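Local coordinates for prophenoloxidase b (Marsupenaeus japonicus, PDB 3WKY) that is the type 3 copper zymogen of a phenoloxidase that, once activated, hydroxylates monophenols and oxidises o-diphenols, at the interface of chains A and B. Coordinates in Å, arbitrary orientation; residue numbers count along the deposited sequence, not the author numbering. Chains: chain A/B, Prophenoloxidase b.

The interface of chains A and B. Residues chain A 295-296, 299-300, 303, 351; chain B 284, 288, 293, 371.
Residues A:Ser295, A:Gln296, A:Met299 and A:Trp300, on helix 294-310, meet B:Leu288, B:Tyr293, B:Arg284 and B:Ala371 in a mainly apolar patch of a two-fold symmetric interface between identical subunits. The patch recurs with the chains exchanged and helps join two subunits of the deposited hexamer, an assembly in keeping with the haemocyanin family. B:Leu288, on the short 3-10 helix 288-290, buries 71 Å² here. Its CG stands anti to the backbone N (chi1 -176°), which carries both methyl groups toward the helix of chain A. CD2 meets the pyrrole side of the A:Trp300 indole, 3.4 Å from CD1, the two side chains crossing at about a right angle. The other methyl, CD1, lies 3.9 Å from CG of A:Met299. Bends at chi2 and chi3 turn the rest of that methionine away, and its terminal CE packs 3.7 Å from CB of B:Ala371. The same alanine methyl sits over the centre of one face of the B:Arg284 guanidinium. B:Tyr293 presents its phenol tip to the aliphatic stem of A:Gln296, OH lying 3.3 Å from CB, and ring and amide planes are 51° apart. Along the ring edge, the A:Ser295 hydroxyl OG lies in plane, 3.4 Å from CE2; this is a contact without a hydrogen bond. An alanine in place of B:Tyr293 would probably open a gap beside the A:Gln296 stem and deprive the A:Ser295 hydroxyl of its neighbouring ring edge. No direct polar bond crosses the patch, but a water links the chains. It lies in plane at the edge of the B:Arg284 guanidinium, where NH1 donates to it with an angle of 162° at the hydrogen, and its oxygen is 2.8 Å from the backbone carbonyl O of A:Ser295.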
loop_
_atom_site.group_PDB
_atom_site.type_symbol
_atom_site.label_atom_id
_atom_site.label_comp_id
_atom_site.label_asym_id
_atom_site.label_seq_id
_atom_site.Cartn_x
_atom_site.Cartn_y
_atom_site.Cartn_z
ATOM N N SER A 295 -4.743 -1.302 -19.742
ATOM C CA SER A 295 -3.477 -0.798 -20.288
ATOM C C SER A 295 -3.543 -0.656 -21.807
ATOM O O SER A 295 -2.772 0.089 -22.399
ATOM C CB SER A 295 -2.310 -1.692 -19.893
ATOM O OG SER A 295 -2.394 -2.926 -20.577
ATOM N N GLN A 296 -4.477 -1.370 -22.427
ATOM C CA GLN A 296 -4.772 -1.200 -23.846
ATOM C C GLN A 296 -5.347 0.201 -24.092
ATOM O O GLN A 296 -4.843 0.957 -24.943
ATOM C CB GLN A 296 -5.764 -2.285 -24.275
ATOM C CG GLN A 296 -6.163 -2.269 -25.752
ATOM C CD GLN A 296 -7.258 -3.288 -26.024
ATOM O OE1 GLN A 296 -8.135 -3.502 -25.180
ATOM N NE2 GLN A 296 -7.204 -3.937 -27.189
ATOM N N MET A 299 -2.670 2.751 -23.656
ATOM C CA MET A 299 -1.765 2.913 -24.795
ATOM C C MET A 299 -2.425 3.667 -25.960
ATOM O O MET A 299 -1.778 4.494 -26.614
ATOM C CB MET A 299 -1.183 1.577 -25.264
ATOM C CG MET A 299 -0.054 1.779 -26.295
ATOM S SD MET A 299 1.334 2.756 -25.657
ATOM C CE MET A 299 2.038 1.531 -24.524
ATOM N N TRP A 300 -3.709 3.415 -26.198
ATOM C CA TRP A 300 -4.450 4.244 -27.160
ATOM C C TRP A 300 -4.355 5.711 -26.761
ATOM O O TRP A 300 -4.144 6.590 -27.603
ATOM C CB TRP A 300 -5.926 3.854 -27.201
ATOM C CG TRP A 300 -6.205 2.487 -27.781
ATOM C CD1 TRP A 300 -5.439 1.806 -28.662
ATOM C CD2 TRP A 300 -7.366 1.680 -27.538
ATOM N NE1 TRP A 300 -6.036 0.598 -28.972
ATOM C CE2 TRP A 300 -7.224 0.506 -28.295
ATOM C CE3 TRP A 300 -8.510 1.839 -26.744
ATOM C CZ2 TRP A 300 -8.186 -0.506 -28.292
ATOM C CZ3 TRP A 300 -9.466 0.835 -26.745
ATOM C CH2 TRP A 300 -9.295 -0.325 -27.512
ATOM N N HIS A 303 -0.896 7.062 -27.448
ATOM C CA HIS A 303 -0.726 7.313 -28.882
ATOM C C HIS A 303 -1.440 8.594 -29.309
ATOM O O HIS A 303 -0.918 9.385 -30.103
ATOM C CB HIS A 303 -1.256 6.145 -29.720
ATOM C CG HIS A 303 -0.405 4.903 -29.670
ATOM N ND1 HIS A 303 -0.863 3.682 -30.077
ATOM C CD2 HIS A 303 0.895 4.721 -29.302
ATOM C CE1 HIS A 303 0.098 2.768 -29.937
ATOM N NE2 HIS A 303 1.170 3.388 -29.471
ATOM N N ASP A 351 -6.525 0.807 -35.238
ATOM C CA ASP A 351 -5.564 -0.105 -34.601
ATOM C C ASP A 351 -4.585 0.642 -33.699
ATOM O O ASP A 351 -4.044 0.074 -32.752
ATOM C CB ASP A 351 -4.767 -0.907 -35.637
ATOM C CG ASP A 351 -5.586 -1.995 -36.304
ATOM O OD1 ASP A 351 -6.760 -2.195 -35.935
ATOM O OD2 ASP A 351 -5.029 -2.673 -37.190
ATOM N N ARG B 284 2.488 -4.803 -24.169
ATOM C CA ARG B 284 1.885 -4.011 -25.229
ATOM C C ARG B 284 2.825 -4.048 -26.427
ATOM O O ARG B 284 3.843 -3.367 -26.465
ATOM C CB ARG B 284 1.602 -2.601 -24.736
ATOM C CG ARG B 284 0.334 -2.593 -23.887
ATOM C CD ARG B 284 0.514 -1.873 -22.594
ATOM N NE ARG B 284 1.423 -2.558 -21.679
ATOM C CZ ARG B 284 1.881 -1.985 -20.573
ATOM N NH1 ARG B 284 1.522 -0.740 -20.292
ATOM N NH2 ARG B 284 2.697 -2.642 -19.759
ATOM N N LEU B 288 0.259 -2.793 -31.539
ATOM C CA LEU B 288 -0.531 -2.968 -30.325
ATOM C C LEU B 288 -1.560 -4.092 -30.439
ATOM O O LEU B 288 -1.882 -4.745 -29.442
ATOM C CB LEU B 288 -1.201 -1.643 -29.939
ATOM C CG LEU B 288 -2.015 -1.563 -28.648
ATOM C CD1 LEU B 288 -1.130 -1.842 -27.435
ATOM C CD2 LEU B 288 -2.652 -0.177 -28.535
ATOM N N TYR B 293 -2.145 -9.824 -22.126
ATOM C CA TYR B 293 -2.394 -9.121 -20.856
ATOM C C TYR B 293 -2.389 -10.075 -19.676
ATOM O O TYR B 293 -2.766 -11.242 -19.820
ATOM C CB TYR B 293 -3.734 -8.387 -20.947
ATOM C CG TYR B 293 -3.749 -7.418 -22.109
ATOM C CD1 TYR B 293 -4.071 -7.836 -23.402
ATOM C CD2 TYR B 293 -3.392 -6.092 -21.920
ATOM C CE1 TYR B 293 -4.044 -6.923 -24.481
ATOM C CE2 TYR B 293 -3.365 -5.187 -22.979
ATOM C CZ TYR B 293 -3.695 -5.606 -24.250
ATOM O OH TYR B 293 -3.655 -4.679 -25.286
ATOM N N ALA B 371 6.100 -2.292 -22.416
ATOM C CA ALA B 371 5.313 -1.504 -23.365
ATOM C C ALA B 371 6.170 -1.063 -24.543
ATOM O O ALA B 371 5.734 -0.242 -25.372
ATOM C CB ALA B 371 4.689 -0.310 -22.686
HETATM O O HOH W 1 -0.243 1.043 -21.626
#